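Local coordinates for uncharacterized protein MJ0690 (Methanocaldococcus jannaschii, PDB 3K32) that is of unknown function but is a predicted subunit of a tRNA methyltransferase, with a HUP-type fold and a PP-loop-like sequence suggesting nucleotide binding, at residues L21-L26 against I135-M139; K61-L65 against I97-Y102; I69-A73 against A86-V90; E158-K164 against K192-V196; E170-R174 against E185-P189. All blocks are in the same frame, centred on the assembly; numbering follows the deposited sequence.

Contact 1 (L21-L26 against I135-M139); sequences LSAVIL and ITPLM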
# COMPACT_ATOMS: atom_id res chain seq x y z
N LEU B 21 -2.22 9.30 8.24
CA LEU B 21 -2.05 9.22 6.80
C LEU B 21 -3.01 8.19 6.20
O LEU B 21 -3.56 8.42 5.11
CB LEU B 21 -0.61 8.87 6.41
CG LEU B 21 0.43 9.99 6.55
CD1 LEU B 21 1.78 9.52 6.02
CD2 LEU B 21 -0.03 11.25 5.83
N SER B 22 -3.21 7.06 6.89
CA SER B 22 -4.13 6.08 6.33
C SER B 22 -5.54 6.67 6.23
O SER B 22 -6.19 6.56 5.19
CB SER B 22 -4.12 4.73 7.08
OG SER B 22 -4.71 4.83 8.36
N ALA B 23 -5.99 7.31 7.30
CA ALA B 23 -7.28 8.00 7.32
C ALA B 23 -7.38 8.91 6.11
O ALA B 23 -8.26 8.75 5.26
CB ALA B 23 -7.44 8.82 8.60
N VAL B 24 -6.45 9.86 6.05
CA VAL B 24 -6.38 10.87 5.01
C VAL B 24 -6.41 10.28 3.61
O VAL B 24 -7.08 10.76 2.73
CB VAL B 24 -5.10 11.70 5.17
CG1 VAL B 24 -4.93 12.65 3.98
CG2 VAL B 24 -5.13 12.47 6.47
N ILE B 25 -5.68 9.21 3.40
CA ILE B 25 -5.70 8.59 2.10
C ILE B 25 -7.08 8.03 1.78
O ILE B 25 -7.62 8.29 0.71
CB ILE B 25 -4.61 7.53 1.99
CG1 ILE B 25 -3.25 8.23 2.06
CG2 ILE B 25 -4.77 6.73 0.70
CD1 ILE B 25 -2.08 7.28 2.16
N LEU B 26 -7.65 7.27 2.72
CA LEU B 26 -8.98 6.71 2.50
C LEU B 26 -9.94 7.84 2.09
O LEU B 26 -10.71 7.70 1.12
CB LEU B 26 -9.48 6.00 3.75
CG LEU B 26 -9.30 4.47 3.90
CD1 LEU B 26 -8.54 3.79 2.73
CD2 LEU B 26 -8.68 4.10 5.24
N ILE B 135 -8.27 -3.30 3.83
CA ILE B 135 -7.51 -2.30 3.07
C ILE B 135 -6.34 -1.73 3.85
O ILE B 135 -6.52 -1.21 4.94
CB ILE B 135 -8.39 -1.12 2.66
CG1 ILE B 135 -9.56 -1.60 1.80
CG2 ILE B 135 -7.52 -0.05 1.97
CD1 ILE B 135 -10.64 -0.57 1.58
N THR B 136 -5.14 -1.80 3.29
CA THR B 136 -3.95 -1.28 3.97
C THR B 136 -3.24 -0.23 3.11
O THR B 136 -2.27 -0.51 2.39
CB THR B 136 -3.02 -2.41 4.41
OG1 THR B 136 -2.58 -3.12 3.25
CG2 THR B 136 -3.78 -3.38 5.35
N PRO B 137 -3.73 0.99 3.20
CA PRO B 137 -3.29 2.10 2.36
C PRO B 137 -1.77 2.25 2.38
O PRO B 137 -1.17 2.56 1.35
CB PRO B 137 -3.98 3.29 3.01
CG PRO B 137 -5.15 2.74 3.68
CD PRO B 137 -4.74 1.40 4.18
N LEU B 138 -1.14 2.01 3.53
CA LEU B 138 0.29 2.28 3.68
C LEU B 138 1.17 1.11 3.21
O LEU B 138 2.40 1.23 3.13
CB LEU B 138 0.59 2.63 5.14
CG LEU B 138 -0.33 3.68 5.79
CD1 LEU B 138 0.12 3.97 7.22
CD2 LEU B 138 -0.41 4.98 4.97
N MSE B 139 0.56 -0.03 2.91
CA MSE B 139 1.37 -1.22 2.61
C MSE B 139 2.38 -0.96 1.49
O MSE B 139 3.47 -1.51 1.51
CB MSE B 139 0.49 -2.44 2.27
CG MSE B 139 1.25 -3.75 2.30
SE MSE B 139 2.16 -4.13 4.01
CE MSE B 139 0.65 -3.96 5.17

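Contact 2 (K61-L65 against I97-Y102); sequences KVITL and ILADEY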
# COMPACT_ATOMS: atom_id res chain seq x y z
N LYS B 61 -14.75 6.62 17.35
CA LYS B 61 -15.46 5.73 18.25
C LYS B 61 -14.43 4.86 18.96
O LYS B 61 -13.44 4.45 18.37
CB LYS B 61 -16.42 4.87 17.44
CG LYS B 61 -17.28 3.91 18.24
CD LYS B 61 -18.68 3.84 17.64
CE LYS B 61 -19.08 2.42 17.27
NZ LYS B 61 -18.26 1.90 16.14
N VAL B 62 -14.66 4.58 20.24
CA VAL B 62 -13.85 3.56 20.89
C VAL B 62 -14.64 2.28 21.11
O VAL B 62 -15.76 2.31 21.58
CB VAL B 62 -13.13 4.02 22.19
CG1 VAL B 62 -13.12 5.55 22.33
CG2 VAL B 62 -13.70 3.33 23.41
N ILE B 63 -14.03 1.17 20.74
CA ILE B 63 -14.62 -0.14 20.87
C ILE B 63 -13.95 -0.91 22.00
O ILE B 63 -12.73 -1.10 22.01
CB ILE B 63 -14.41 -0.89 19.57
CG1 ILE B 63 -15.14 -0.15 18.45
CG2 ILE B 63 -14.87 -2.34 19.69
CD1 ILE B 63 -15.23 -0.91 17.19
N THR B 64 -14.75 -1.34 22.97
CA THR B 64 -14.22 -2.03 24.12
C THR B 64 -14.23 -3.55 23.91
O THR B 64 -15.26 -4.13 23.60
CB THR B 64 -15.00 -1.65 25.39
OG1 THR B 64 -15.05 -0.22 25.49
CG2 THR B 64 -14.34 -2.22 26.63
N LEU B 65 -13.06 -4.17 24.06
CA LEU B 65 -12.92 -5.62 23.88
C LEU B 65 -12.55 -6.29 25.19
O LEU B 65 -12.16 -5.63 26.15
CB LEU B 65 -11.88 -5.92 22.79
CG LEU B 65 -12.47 -6.10 21.38
CD1 LEU B 65 -13.73 -5.29 21.16
CD2 LEU B 65 -11.45 -5.83 20.31
N ILE B 97 -12.63 -10.20 15.25
CA ILE B 97 -13.79 -9.68 15.96
C ILE B 97 -14.46 -8.56 15.17
O ILE B 97 -15.67 -8.57 14.98
CB ILE B 97 -13.41 -9.16 17.36
CG1 ILE B 97 -12.86 -10.30 18.24
CG2 ILE B 97 -14.60 -8.49 18.03
CD1 ILE B 97 -12.40 -9.86 19.62
N LEU B 98 -13.67 -7.60 14.73
CA LEU B 98 -14.22 -6.45 14.02
C LEU B 98 -14.79 -6.85 12.67
O LEU B 98 -15.74 -6.23 12.18
CB LEU B 98 -13.15 -5.36 13.87
CG LEU B 98 -12.95 -4.47 15.10
CD1 LEU B 98 -14.24 -3.81 15.46
CD2 LEU B 98 -12.49 -5.28 16.29
N ALA B 99 -14.25 -7.90 12.08
CA ALA B 99 -14.74 -8.38 10.78
C ALA B 99 -16.15 -8.97 10.81
O ALA B 99 -16.73 -9.25 9.77
CB ALA B 99 -13.76 -9.38 10.18
N ASP B 100 -16.70 -9.19 12.00
CA ASP B 100 -18.08 -9.67 12.12
C ASP B 100 -19.04 -8.50 12.06
O ASP B 100 -20.23 -8.68 11.77
CB ASP B 100 -18.31 -10.46 13.43
CG ASP B 100 -17.61 -11.84 13.42
OD1 ASP B 100 -17.59 -12.50 12.37
OD2 ASP B 100 -17.09 -12.26 14.48
N GLU B 101 -18.53 -7.29 12.32
CA GLU B 101 -19.37 -6.10 12.41
C GLU B 101 -19.25 -5.12 11.24
O GLU B 101 -20.20 -4.43 10.92
CB GLU B 101 -19.13 -5.36 13.73
CG GLU B 101 -19.69 -6.06 14.95
CD GLU B 101 -18.67 -6.21 16.07
OE1 GLU B 101 -18.65 -7.27 16.72
OE2 GLU B 101 -17.87 -5.26 16.29
N TYR B 102 -18.07 -5.03 10.63
CA TYR B 102 -17.88 -4.05 9.56
C TYR B 102 -17.30 -4.73 8.33
O TYR B 102 -16.27 -5.41 8.41
CB TYR B 102 -16.94 -2.92 9.98
CG TYR B 102 -17.23 -2.35 11.35
CD1 TYR B 102 -18.16 -1.33 11.51
CD2 TYR B 102 -16.58 -2.83 12.47
CE1 TYR B 102 -18.44 -0.80 12.75
CE2 TYR B 102 -16.85 -2.31 13.72
CZ TYR B 102 -17.79 -1.30 13.85
OH TYR B 102 -18.07 -0.78 15.08

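Contact 3 (I69-A73 against A86-V90); sequences IVEKA and AIQYV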
# COMPACT_ATOMS: atom_id res chain seq x y z
N ILE B 69 -7.70 -10.54 26.07
CA ILE B 69 -6.88 -10.45 24.88
C ILE B 69 -5.52 -9.87 25.24
O ILE B 69 -4.49 -10.41 24.83
CB ILE B 69 -7.54 -9.59 23.78
CG1 ILE B 69 -8.82 -10.26 23.29
CG2 ILE B 69 -6.58 -9.41 22.62
CD1 ILE B 69 -9.78 -9.32 22.68
N VAL B 70 -5.52 -8.80 26.04
CA VAL B 70 -4.25 -8.20 26.47
C VAL B 70 -3.58 -8.98 27.59
O VAL B 70 -2.35 -9.01 27.67
CB VAL B 70 -4.39 -6.70 26.87
CG1 VAL B 70 -4.42 -5.84 25.62
CG2 VAL B 70 -5.64 -6.46 27.76
N GLU B 71 -4.37 -9.63 28.43
CA GLU B 71 -3.81 -10.49 29.47
C GLU B 71 -2.88 -11.51 28.82
O GLU B 71 -1.77 -11.76 29.31
CB GLU B 71 -4.91 -11.18 30.28
CG GLU B 71 -5.67 -10.24 31.21
CD GLU B 71 -4.80 -9.66 32.33
OE1 GLU B 71 -3.69 -10.20 32.56
OE2 GLU B 71 -5.23 -8.69 32.98
N LYS B 72 -3.32 -12.06 27.70
CA LYS B 72 -2.53 -13.05 26.98
C LYS B 72 -1.33 -12.41 26.26
O LYS B 72 -0.24 -13.00 26.20
CB LYS B 72 -3.41 -13.83 26.01
CG LYS B 72 -2.63 -14.76 25.14
CD LYS B 72 -3.53 -15.76 24.45
CE LYS B 72 -2.69 -16.88 23.84
NZ LYS B 72 -1.78 -17.52 24.84
N ALA B 73 -1.52 -11.19 25.74
CA ALA B 73 -0.41 -10.47 25.13
C ALA B 73 0.66 -10.26 26.18
O ALA B 73 1.85 -10.33 25.88
CB ALA B 73 -0.85 -9.14 24.56
N ALA B 86 3.34 -10.88 20.40
CA ALA B 86 2.21 -10.38 21.16
C ALA B 86 1.38 -9.39 20.36
O ALA B 86 0.16 -9.45 20.39
CB ALA B 86 2.69 -9.73 22.47
N ILE B 87 2.04 -8.49 19.66
CA ILE B 87 1.33 -7.52 18.86
C ILE B 87 0.57 -8.22 17.74
O ILE B 87 -0.60 -7.93 17.50
CB ILE B 87 2.26 -6.45 18.28
CG1 ILE B 87 2.96 -5.70 19.42
CG2 ILE B 87 1.47 -5.46 17.42
CD1 ILE B 87 2.00 -4.96 20.34
N GLN B 88 1.24 -9.14 17.05
CA GLN B 88 0.57 -9.93 16.01
C GLN B 88 -0.72 -10.51 16.57
O GLN B 88 -1.81 -10.29 16.02
CB GLN B 88 1.46 -11.07 15.50
CG GLN B 88 2.24 -10.75 14.24
CD GLN B 88 1.36 -10.27 13.10
OE1 GLN B 88 1.23 -9.07 12.88
NE2 GLN B 88 0.74 -11.21 12.38
N TYR B 89 -0.59 -11.26 17.67
CA TYR B 89 -1.73 -11.97 18.23
C TYR B 89 -2.91 -11.04 18.52
O TYR B 89 -4.05 -11.38 18.20
CB TYR B 89 -1.36 -12.79 19.49
CG TYR B 89 -2.59 -13.09 20.31
CD1 TYR B 89 -3.46 -14.11 19.94
CD2 TYR B 89 -2.91 -12.32 21.42
CE1 TYR B 89 -4.63 -14.37 20.66
CE2 TYR B 89 -4.07 -12.57 22.15
CZ TYR B 89 -4.92 -13.58 21.77
OH TYR B 89 -6.06 -13.81 22.51
N VAL B 90 -2.64 -9.89 19.13
CA VAL B 90 -3.71 -8.95 19.48
C VAL B 90 -4.38 -8.41 18.22
O VAL B 90 -5.60 -8.50 18.06
CB VAL B 90 -3.19 -7.76 20.32
CG1 VAL B 90 -4.32 -6.76 20.60
CG2 VAL B 90 -2.54 -8.23 21.61

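Contact 4 (E158-K164 against K192-V196); sequences EIKSGTK and KQTRV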
# COMPACT_ATOMS: atom_id res chain seq x y z
N GLU B 158 7.23 16.44 18.93
CA GLU B 158 7.65 15.25 19.67
C GLU B 158 7.09 15.15 21.11
O GLU B 158 7.07 16.13 21.85
CB GLU B 158 9.18 15.11 19.66
CG GLU B 158 9.88 15.70 20.90
CD GLU B 158 10.61 14.64 21.74
OE1 GLU B 158 9.95 13.96 22.55
OE2 GLU B 158 11.85 14.50 21.58
N ILE B 159 6.65 13.95 21.49
CA ILE B 159 6.18 13.64 22.84
C ILE B 159 7.28 12.90 23.60
O ILE B 159 7.74 11.84 23.15
CB ILE B 159 4.91 12.74 22.82
CG1 ILE B 159 3.83 13.30 21.89
CG2 ILE B 159 4.36 12.52 24.23
CD1 ILE B 159 2.66 12.36 21.66
N LYS B 160 7.69 13.44 24.74
CA LYS B 160 8.91 12.97 25.42
C LYS B 160 8.77 11.68 26.25
O LYS B 160 8.56 11.73 27.46
CB LYS B 160 9.50 14.09 26.29
CG LYS B 160 11.02 14.01 26.46
CD LYS B 160 11.74 14.44 25.19
CE LYS B 160 12.56 13.32 24.59
NZ LYS B 160 11.74 12.10 24.38
N SER B 161 8.90 10.54 25.58
CA SER B 161 9.13 9.25 26.24
C SER B 161 7.98 8.67 27.08
O SER B 161 7.36 7.68 26.69
CB SER B 161 10.41 9.32 27.09
OG SER B 161 11.52 9.77 26.32
N GLY B 162 7.71 9.28 28.23
CA GLY B 162 6.70 8.75 29.14
C GLY B 162 5.85 9.82 29.80
O GLY B 162 5.86 9.96 31.03
N THR B 163 5.12 10.58 28.99
CA THR B 163 4.18 11.56 29.50
C THR B 163 2.78 11.25 28.97
O THR B 163 1.91 10.79 29.72
CB THR B 163 4.58 13.00 29.09
OG1 THR B 163 4.95 13.03 27.71
CG2 THR B 163 5.75 13.49 29.94
N LYS B 164 2.58 11.48 27.68
CA LYS B 164 1.34 11.14 27.02
C LYS B 164 1.35 9.66 26.69
O LYS B 164 2.40 9.08 26.42
CB LYS B 164 1.14 11.96 25.75
CG LYS B 164 -0.26 12.52 25.57
CD LYS B 164 -1.30 11.43 25.38
CE LYS B 164 -2.70 11.96 25.62
NZ LYS B 164 -3.08 13.07 24.68
N LYS B 192 10.39 8.24 19.00
CA LYS B 192 9.79 8.64 20.27
C LYS B 192 8.28 8.53 20.21
O LYS B 192 7.72 7.47 19.93
CB LYS B 192 10.19 10.07 20.62
CG LYS B 192 11.63 10.21 21.08
CD LYS B 192 11.95 9.14 22.13
CE LYS B 192 10.92 9.13 23.25
NZ LYS B 192 10.57 7.75 23.67
N GLN B 193 7.62 9.64 20.51
CA GLN B 193 6.24 9.84 20.11
C GLN B 193 6.22 11.14 19.32
O GLN B 193 6.86 12.11 19.69
CB GLN B 193 5.31 9.92 21.33
CG GLN B 193 4.82 8.58 21.86
CD GLN B 193 3.63 8.72 22.82
OE1 GLN B 193 3.79 8.65 24.04
NE2 GLN B 193 2.44 8.90 22.26
N THR B 194 5.52 11.14 18.19
CA THR B 194 5.32 12.38 17.45
C THR B 194 3.83 12.67 17.41
O THR B 194 3.03 11.82 17.04
CB THR B 194 5.87 12.29 16.02
OG1 THR B 194 7.29 12.08 16.06
CG2 THR B 194 5.58 13.58 15.26
N ARG B 195 3.47 13.88 17.82
CA ARG B 195 2.08 14.30 17.86
C ARG B 195 1.69 15.06 16.58
O ARG B 195 2.37 16.00 16.17
CB ARG B 195 1.82 15.17 19.10
CG ARG B 195 0.38 15.59 19.29
CD ARG B 195 0.18 16.30 20.63
NE ARG B 195 0.64 15.48 21.74
CZ ARG B 195 0.67 15.86 23.02
NH1 ARG B 195 0.26 17.08 23.35
NH2 ARG B 195 1.11 15.03 23.96
N VAL B 196 0.61 14.61 15.95
CA VAL B 196 -0.03 15.41 14.92
C VAL B 196 -0.69 16.56 15.64
O VAL B 196 -1.67 16.37 16.36
CB VAL B 196 -1.11 14.61 14.16
CG1 VAL B 196 -1.99 15.55 13.36
CG2 VAL B 196 -0.47 13.57 13.25

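Contact 5 (E170-R174 against E185-P189); sequences EAEIR and EKYFP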
# COMPACT_ATOMS: atom_id res chain seq x y z
N GLU B 170 0.01 -1.19 22.93
CA GLU B 170 1.13 -1.02 23.84
C GLU B 170 0.74 -0.59 25.26
O GLU B 170 0.86 -1.36 26.21
CB GLU B 170 2.11 -0.03 23.22
CG GLU B 170 3.56 -0.45 23.31
CD GLU B 170 4.39 0.07 22.16
OE1 GLU B 170 4.45 -0.61 21.10
OE2 GLU B 170 5.00 1.15 22.32
N ALA B 171 0.26 0.65 25.41
CA ALA B 171 -0.02 1.21 26.73
C ALA B 171 -0.79 0.26 27.63
O ALA B 171 -0.40 0.03 28.78
CB ALA B 171 -0.76 2.53 26.59
N GLU B 172 -1.89 -0.29 27.10
CA GLU B 172 -2.74 -1.19 27.89
C GLU B 172 -1.99 -2.48 28.23
O GLU B 172 -2.20 -3.06 29.29
CB GLU B 172 -4.09 -1.48 27.21
CG GLU B 172 -5.02 -0.25 27.17
CD GLU B 172 -6.51 -0.58 27.09
OE1 GLU B 172 -7.00 -0.94 25.99
OE2 GLU B 172 -7.21 -0.43 28.11
N ILE B 173 -1.11 -2.91 27.33
CA ILE B 173 -0.30 -4.08 27.60
C ILE B 173 0.74 -3.73 28.66
O ILE B 173 0.91 -4.43 29.65
CB ILE B 173 0.39 -4.58 26.33
CG1 ILE B 173 -0.67 -4.89 25.26
CG2 ILE B 173 1.27 -5.79 26.64
CD1 ILE B 173 -0.12 -5.54 24.02
N ARG B 174 1.41 -2.61 28.42
CA ARG B 174 2.41 -2.09 29.33
C ARG B 174 1.84 -2.06 30.74
O ARG B 174 2.49 -2.48 31.70
CB ARG B 174 2.82 -0.68 28.89
CG ARG B 174 4.29 -0.36 29.02
CD ARG B 174 4.68 0.82 28.13
NE ARG B 174 5.21 1.94 28.90
CZ ARG B 174 5.90 2.96 28.38
NH1 ARG B 174 6.16 2.98 27.08
NH2 ARG B 174 6.34 3.94 29.16
N GLU B 185 9.94 -1.00 31.16
CA GLU B 185 11.05 -0.32 30.52
C GLU B 185 11.95 -1.35 29.84
O GLU B 185 12.67 -1.02 28.91
CB GLU B 185 11.83 0.48 31.55
CG GLU B 185 12.82 1.47 30.95
CD GLU B 185 12.24 2.86 30.79
OE1 GLU B 185 12.85 3.83 31.29
OE2 GLU B 185 11.16 2.97 30.17
N LYS B 186 11.90 -2.59 30.32
CA LYS B 186 12.71 -3.67 29.75
C LYS B 186 12.25 -4.07 28.34
O LYS B 186 13.08 -4.32 27.46
CB LYS B 186 12.71 -4.90 30.66
CG LYS B 186 13.49 -4.73 31.95
CD LYS B 186 13.74 -6.07 32.61
CE LYS B 186 14.06 -5.90 34.08
NZ LYS B 186 15.10 -4.85 34.31
N TYR B 187 10.94 -4.15 28.13
CA TYR B 187 10.43 -4.51 26.81
C TYR B 187 9.95 -3.30 26.01
O TYR B 187 10.15 -3.23 24.80
CB TYR B 187 9.31 -5.55 26.92
CG TYR B 187 9.32 -6.34 28.20
CD1 TYR B 187 8.34 -6.13 29.16
CD2 TYR B 187 10.29 -7.29 28.47
CE1 TYR B 187 8.33 -6.84 30.35
CE2 TYR B 187 10.29 -8.01 29.65
CZ TYR B 187 9.30 -7.78 30.58
OH TYR B 187 9.28 -8.48 31.77
N PHE B 188 9.34 -2.33 26.69
CA PHE B 188 8.78 -1.16 26.01
C PHE B 188 9.47 0.13 26.41
O PHE B 188 8.83 1.05 26.91
CB PHE B 188 7.28 -1.04 26.29
CG PHE B 188 6.42 -2.03 25.54
CD1 PHE B 188 5.67 -2.98 26.21
CD2 PHE B 188 6.38 -2.01 24.15
CE1 PHE B 188 4.88 -3.87 25.53
CE2 PHE B 188 5.59 -2.91 23.46
CZ PHE B 188 4.84 -3.84 24.15
N PRO B 189 10.78 0.22 26.16
CA PRO B 189 11.59 1.32 26.71
C PRO B 189 10.95 2.68 26.49
O PRO B 189 10.28 3.18 27.40
CB PRO B 189 12.90 1.21 25.94
CG PRO B 189 12.95 -0.20 25.44
CD PRO B 189 11.53 -0.58 25.17

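Contact 1 (L21-L26 against I135-M139)
Pro137 turns its ring toward helix 17-28, overlapping Ser22, Ile25 and Leu26 on one side of that helix. Its CG sits 3.7 Å from CD1 of Leu26 and 4.1 Å from CB of Ser22, while its CB meets CG2 of Ile25 at 4.2 Å. The spacing follows the helical repeat: positions 22, 25 and 26 project from the same side. Leu26 reaches further along the partner, so that its CD1 also lies 4.0 Å from CG2 of Ile135. In HUP-type folds, a helix following the first strand packs against the parallel sheet; here helix 17-28 begins within a PP-loop-like SGGKDS sequence and leans on the segment leaving strand 133-135, outermost in this chain's sheet. That segment bends at Thr136, whose O accepts a hydrogen bond from N of Met139, and the bend brings Leu138 across to the helix. CD2 of Leu138 packs 4.0 Å from CD1 of Ile25 and 4.2 Å from CB of Leu21. No hydrogen bond joins the two segments, and the hydroxyl of Ser22 is instead bonded to the carbonyl of Ser19. Beyond this buried apolar seam lies the second subunit, whose Leu29 packs on Ile25 and whose backbone bonds to that of Thr136.

Contact 2 (K61-L65 against I97-Y102)
Leu65 and Ile63, two residues apart on a strand and its exit, place their side chains on the same side of the backbone, and the C-terminal end of helix 84-98 meets them there. Leu65 has the most surface covered: its CG lies 4.2 Å from CD1 of Ile97, and its CD2 is also 4.2 Å from CD2 of Leu98. Ile63 comes next, and one methyl does much of its work, CD1 touching CD1 of Leu98 at 3.5 Å and CE2 of Tyr102 at 4.1 Å. Leu98 thus bridges both strand residues, although its CA-to-CB bond points sideways and only the branched end comes nearer. At the outer margin the packing turns polar. NZ of Lys61 donates a hydrogen bond of 2.9 Å to OH of Tyr102, the one direct hydrogen bond between these segments. Tyr102 gets within reach because the chain turns after Leu98, whose O accepts bonds from N of both Glu101 and Tyr102. The contact lies within the long connection from edge strand 59-64 through helices 68-80 and 84-98 to strand 104-106, which sits beyond strands 32-39 and 8-12 in the parallel sheet; Ile38 of strand 32-39 also touches Ile63 and Leu65, and Leu105 meets Leu98.

Contact 3 (I69-A73 against A86-V90)
The two helical segments run nearly antiparallel, with 161° between their N-to-C directions and a closest axis approach of 9.4 Å. Their backbones draw together toward the turn that joins them: the CA atoms of Ile69 and Val90 are 6.4 Å apart, those of Ala73 and Ala86 only 4.8 Å. The small side chains of Ala73 and Ala86, both set sideways, permit this close approach, and CB of Ala86 comes within 3.6 Å of O of Ala73, with the CB atoms of both 4.2 Å apart. Val90 fills the next position, its CG2 3.5 Å from CB of Ala73 and its CG1 4.0 Å from CG2 of Ile69. Tyr89 has the most surface covered and borders the apolar seam. Its CE2 lies 3.5 Å from O of Ile69, which approaches the ring edge, while CD of Lys72 stands 4.2 Å from the ring centroid in an off-centre CH-pi contact. NZ of Lys72, 6.0 Å from the centroid of the Tyr89 ring, can add at most a weak cation-pi attraction. This is a helical hairpin of helices 68-80 and 84-98. Helix 169-180 packs across it, touching Ala73 through Ile173 and Val90 through Tyr169, and Phe40, in the loop just after strand 32-39, lies against Ile69.

Contact 4 (E158-K164 against K192-V196)
A short, nearly straight backbone hydrogen bond, 2.6 Å from N of Ile159 to O of Gln193, ties the two segments together; the return bond from N of Gln193 to O of Ile159 is weak at 3.4 Å. Just before it, Glu158 and Thr194 form an antiparallel non-hydrogen-bonded pair with CA atoms 4.3 Å apart, and CA of Glu158 makes a CA-H...O contact of 3.2 Å with O of Gln193. The regular pairing fades where the first strand turns away. Lys160 is the centre of an inverse gamma turn, with N of Ser161 bonded to O of Ile159 at 3.0 Å, and its NZ forms a 3.2 Å salt bridge with OE1 of Glu158 and a 3.0 Å hydrogen bond to OG of Ser161. NZ of Lys192 lies 4.6 Å from NZ of Lys160, a close approach of like charges; the nearby carboxylate of Glu158 probably eases it. On the face carrying Ile159 and Gln193, CD1 of Ile159 rests 3.7 Å from NE of Arg195, at the edge of the guanidinium. After the loop, Lys164 returns to the same region, its CG 3.3 Å from NH2 of Arg195. The pairing forms one end of a two-stranded antiparallel sheet of strands 154-159 and 193-199, separate from the parallel sheet. Helix 47-56 touches Lys164 through Leu48, and helix 17-28 meets Thr194 through Lys17.

Contact 5 (E170-R174 against E185-P189)
Glu170 comes first along the helix, and the aliphatic part of its side chain lies over one face of the Phe188 ring, closer in the model than carbons can sit, so its exact geometry carries no weight. Ala171 and Glu172 project elsewhere; the carboxylate of Glu172 accepts hydrogen bonds from the backbone N atoms of Phe40 and Ile43. Ile173 points toward the partner, and its CG2 packs 4.2 Å from CE1 of Phe188. One residue on, Arg174 lays its chain beside the same aromatic, with CD 3.7 Å from CB of Phe188. Its NH1 is 3.3 Å from O of Phe188, but the carbonyl sits over a face of the guanidinium at an angle too poor for a hydrogen bond. Phe188, buried and also touching Pro83, is therefore the focus of the contact. The motif is a local return of the chain, in which the loop leaving the weakly bonded helix 184-187 lays one aromatic against helix 169-180, whose Ile173 also touches Val70 and Ala73 of helix 68-80.

In the fold
The five contacts illustrate how one alpha/beta domain is knitted together by nested closures. Contacts 2 and 3 lie within the chain loop closed by contact 1, contact 3 inside contact 2; contact 5 lies inside the later loop closed by contact 4. Contacts 2 and 3 share helix 84-98 and touch through Ile97 and Ile69, their centres about 16 Å apart. Ile173 carries the packing on from contact 3 to contact 5, with centres about 12 Å apart, so helix 169-180 joins the packing of helices 68-80 and 84-98. Contact 1, about 26 Å from contact 5 between centres and across the chain's centre, reaches the second subunit instead.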